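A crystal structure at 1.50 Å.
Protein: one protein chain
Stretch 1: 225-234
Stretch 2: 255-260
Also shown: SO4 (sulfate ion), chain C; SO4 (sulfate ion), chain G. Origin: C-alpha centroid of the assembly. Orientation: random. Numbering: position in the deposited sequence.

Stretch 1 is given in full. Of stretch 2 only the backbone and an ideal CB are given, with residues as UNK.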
# COMPACT_ATOMS: atom_id res chain seq x y z
N GLU A 225 6.86 7.05 29.02
CA GLU A 225 5.97 8.20 29.20
C GLU A 225 5.66 8.94 27.89
O GLU A 225 6.56 9.23 27.12
CB GLU A 225 6.58 9.16 30.22
CG GLU A 225 5.88 10.51 30.34
CD GLU A 225 6.27 11.31 31.57
OE1 GLU A 225 7.32 11.02 32.20
OE2 GLU A 225 5.51 12.23 31.91
N ASP A 226 4.38 9.26 27.68
CA ASP A 226 3.88 9.93 26.46
C ASP A 226 3.73 11.44 26.75
O ASP A 226 3.28 11.82 27.82
CB ASP A 226 2.51 9.32 26.13
CG ASP A 226 2.07 9.54 24.68
OD1 ASP A 226 1.00 10.15 24.50
OD2 ASP A 226 2.75 9.05 23.74
N PRO A 227 4.13 12.31 25.81
CA PRO A 227 4.12 13.76 26.07
C PRO A 227 2.73 14.45 26.26
O PRO A 227 2.54 15.25 27.19
CB PRO A 227 4.86 14.35 24.86
CG PRO A 227 4.76 13.30 23.81
CD PRO A 227 4.70 11.98 24.49
N VAL A 228 1.80 14.18 25.35
CA VAL A 228 0.46 14.77 25.40
C VAL A 228 -0.48 13.81 24.69
O VAL A 228 -0.35 13.57 23.49
CB VAL A 228 0.35 16.12 24.63
CG1 VAL A 228 -0.91 16.85 25.11
CG2 VAL A 228 1.64 16.93 24.71
N THR A 229 -1.41 13.24 25.44
CA THR A 229 -2.14 12.06 25.02
C THR A 229 -3.62 12.39 24.82
O THR A 229 -4.35 12.64 25.78
CB THR A 229 -1.99 10.93 26.06
OG1 THR A 229 -0.60 10.80 26.41
CG2 THR A 229 -2.53 9.61 25.51
N GLY A 230 -4.07 12.40 23.57
CA GLY A 230 -5.44 12.79 23.26
C GLY A 230 -6.48 11.80 23.77
O GLY A 230 -7.52 12.20 24.27
N THR A 231 -6.20 10.51 23.62
CA THR A 231 -7.12 9.47 24.12
C THR A 231 -7.39 9.66 25.63
O THR A 231 -8.55 9.74 26.08
CB THR A 231 -6.56 8.05 23.85
OG1 THR A 231 -5.21 7.94 24.32
CG2 THR A 231 -6.64 7.73 22.38
N ALA A 232 -6.31 9.73 26.42
CA ALA A 232 -6.46 9.85 27.87
C ALA A 232 -7.12 11.17 28.26
O ALA A 232 -7.85 11.24 29.24
CB ALA A 232 -5.10 9.69 28.57
N SER A 233 -6.88 12.20 27.47
CA SER A 233 -7.47 13.50 27.74
C SER A 233 -8.98 13.42 27.65
O SER A 233 -9.69 14.02 28.46
CB SER A 233 -6.98 14.53 26.72
OG SER A 233 -5.58 14.69 26.84
N GLY A 234 -9.47 12.69 26.64
CA GLY A 234 -10.91 12.50 26.51
C GLY A 234 -11.49 11.81 27.73
O GLY A 234 -12.56 12.19 28.24
N UNK A 255 -10.04 22.35 29.44
CA UNK A 255 -8.73 22.14 28.85
C UNK A 255 -7.94 21.35 29.86
O UNK A 255 -7.97 21.66 31.07
CB UNK A 255 -8.04 23.45 28.49
N UNK A 256 -7.26 20.31 29.38
CA UNK A 256 -6.34 19.56 30.20
C UNK A 256 -4.93 19.80 29.70
O UNK A 256 -4.73 20.12 28.51
CB UNK A 256 -6.68 18.07 30.19
N UNK A 257 -3.95 19.69 30.59
CA UNK A 257 -2.55 19.92 30.22
C UNK A 257 -1.71 18.69 30.56
O UNK A 257 -2.05 17.92 31.46
CB UNK A 257 -2.00 21.16 30.93
N UNK A 258 -0.60 18.54 29.85
CA UNK A 258 0.27 17.39 30.05
C UNK A 258 1.64 17.72 29.51
O UNK A 258 1.76 18.47 28.54
CB UNK A 258 -0.29 16.14 29.38
N UNK A 259 2.66 17.12 30.12
CA UNK A 259 4.02 17.19 29.58
C UNK A 259 4.99 18.12 30.27
O UNK A 259 6.16 18.13 29.93
CB UNK A 259 3.94 17.61 28.11
N UNK A 260 4.52 18.93 31.22
CA UNK A 260 5.37 19.94 31.84
C UNK A 260 6.56 19.29 32.57
O UNK A 260 7.69 19.81 32.55
CB UNK A 260 4.55 20.79 32.81
S SO4 C . -3.00 10.28 20.91
O1 SO4 C . -2.82 10.05 19.48
O2 SO4 C . -2.56 11.59 21.37
O3 SO4 C . -4.36 10.01 21.25
O4 SO4 C . -2.21 9.25 21.59
S SO4 G . 10.14 7.01 26.64
O1 SO4 G . 9.92 5.57 26.64
O2 SO4 G . 10.33 7.46 25.25
O3 SO4 G . 8.98 7.68 27.20
O4 SO4 G . 11.33 7.34 27.42

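Position 255 opens the segment in extended conformation, and its ideal CB has no atom of stretch 1 within 5.5 Å. Stretch 1 therefore sets no preference here; the strand geometry alone would accommodate a beta-branched residue well. The deposited residue is Ile-255, which makes no contact with stretch 1.

At 256 the CA-to-CB bond points toward stretch 1, and the ideal CB lies 4.9 Å from Ser-233 OG. That hydroxyl is already committed as a donor to Thr-229 O, with Ser-233 OG and Thr-229 O 2.6 Å apart, so a polar partner is not demanded. A small or medium side chain would fit, either a serine or threonine or a compact aliphatic one, and the extended backbone favours beta-branching. The residue is Val-256, whose CG2 packs 3.5 Å from Ser-233 OG.

Position 257 alternates to the other side of the strand. Its CB points away from stretch 1, which leaves the choice open. It is Glu-257, whose carboxylate is hydrogen-bonded elsewhere in the structure.

Position 258 points toward stretch 1 again, its ideal CB 3.7 Å from Pro-227 O and 4.3 Å from Val-228 CA. Beyond it the loop offers mixed polarity: the carbonyl Asp-226 O and the hydroxyl Thr-229 OG1 can accept, while the amide Thr-229 N can donate. The hydroxyl gives its own proton to Asp-226 OD1, 2.6 Å from Thr-229 OG1, and so remains available as an acceptor. A long side chain with both donor and acceptor suits best; a purely hydrophobic one would leave these groups unanswered, and an acid could serve only the amide. Gln-258 meets the need with chi1 and chi2 both t, extending its amide along the loop. Thr-229 N donates to Gln-258 OE1 at 3.0 Å, and Gln-258 NE2 donates to Thr-229 OG1, also at 3.0 Å. A weak bond joins Gln-258 NE2 to Asp-226 O at 2.8 Å, its angle only 128°. One water donates to both Gln-258 OE1 (2.8 Å) and Ser-233 OG (2.7 Å), tying the amide to the helix.

At 259 phi and psi are 104° and -8°, where a CB would jam against the preceding carbonyl oxygen. An ideal CB would also clash with Pro-227 O at 2.9 Å. Both arguments call for glycine, and Gly-259 brings its CA to 3.4 Å from Pro-227 O.

Position 260 turns its CB away from stretch 1, so many residues would do. It is Gln-260, whose side-chain amide is hydrogen-bonded elsewhere in the structure.

Stretch 2 (255-260) IVEQGQ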
# COMPACT_ATOMS: atom_id res chain seq x y z
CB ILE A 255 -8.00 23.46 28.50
CG1 ILE A 255 -8.85 24.31 27.54
CG2 ILE A 255 -6.68 23.15 27.82
CD1 ILE A 255 -8.26 25.69 27.23
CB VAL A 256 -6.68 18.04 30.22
CG1 VAL A 256 -8.12 17.84 30.65
CG2 VAL A 256 -6.46 17.40 28.87
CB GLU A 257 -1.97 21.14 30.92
CG GLU A 257 -1.79 20.90 32.43
CD GLU A 257 -1.18 22.05 33.22
OE1 GLU A 257 -1.33 23.22 32.82
OE2 GLU A 257 -0.60 21.75 34.29
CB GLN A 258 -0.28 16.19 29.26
CG GLN A 258 0.31 14.80 29.61
CD GLN A 258 -0.23 13.70 28.71
OE1 GLN A 258 -1.40 13.68 28.37
NE2 GLN A 258 0.65 12.76 28.33
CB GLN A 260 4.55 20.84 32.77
CG GLN A 260 3.48 21.69 32.05
CD GLN A 260 2.30 20.90 31.51
OE1 GLN A 260 1.96 19.86 32.03
NE2 GLN A 260 1.69 21.40 30.42
O HOH W 1 -3.61 15.35 28.61
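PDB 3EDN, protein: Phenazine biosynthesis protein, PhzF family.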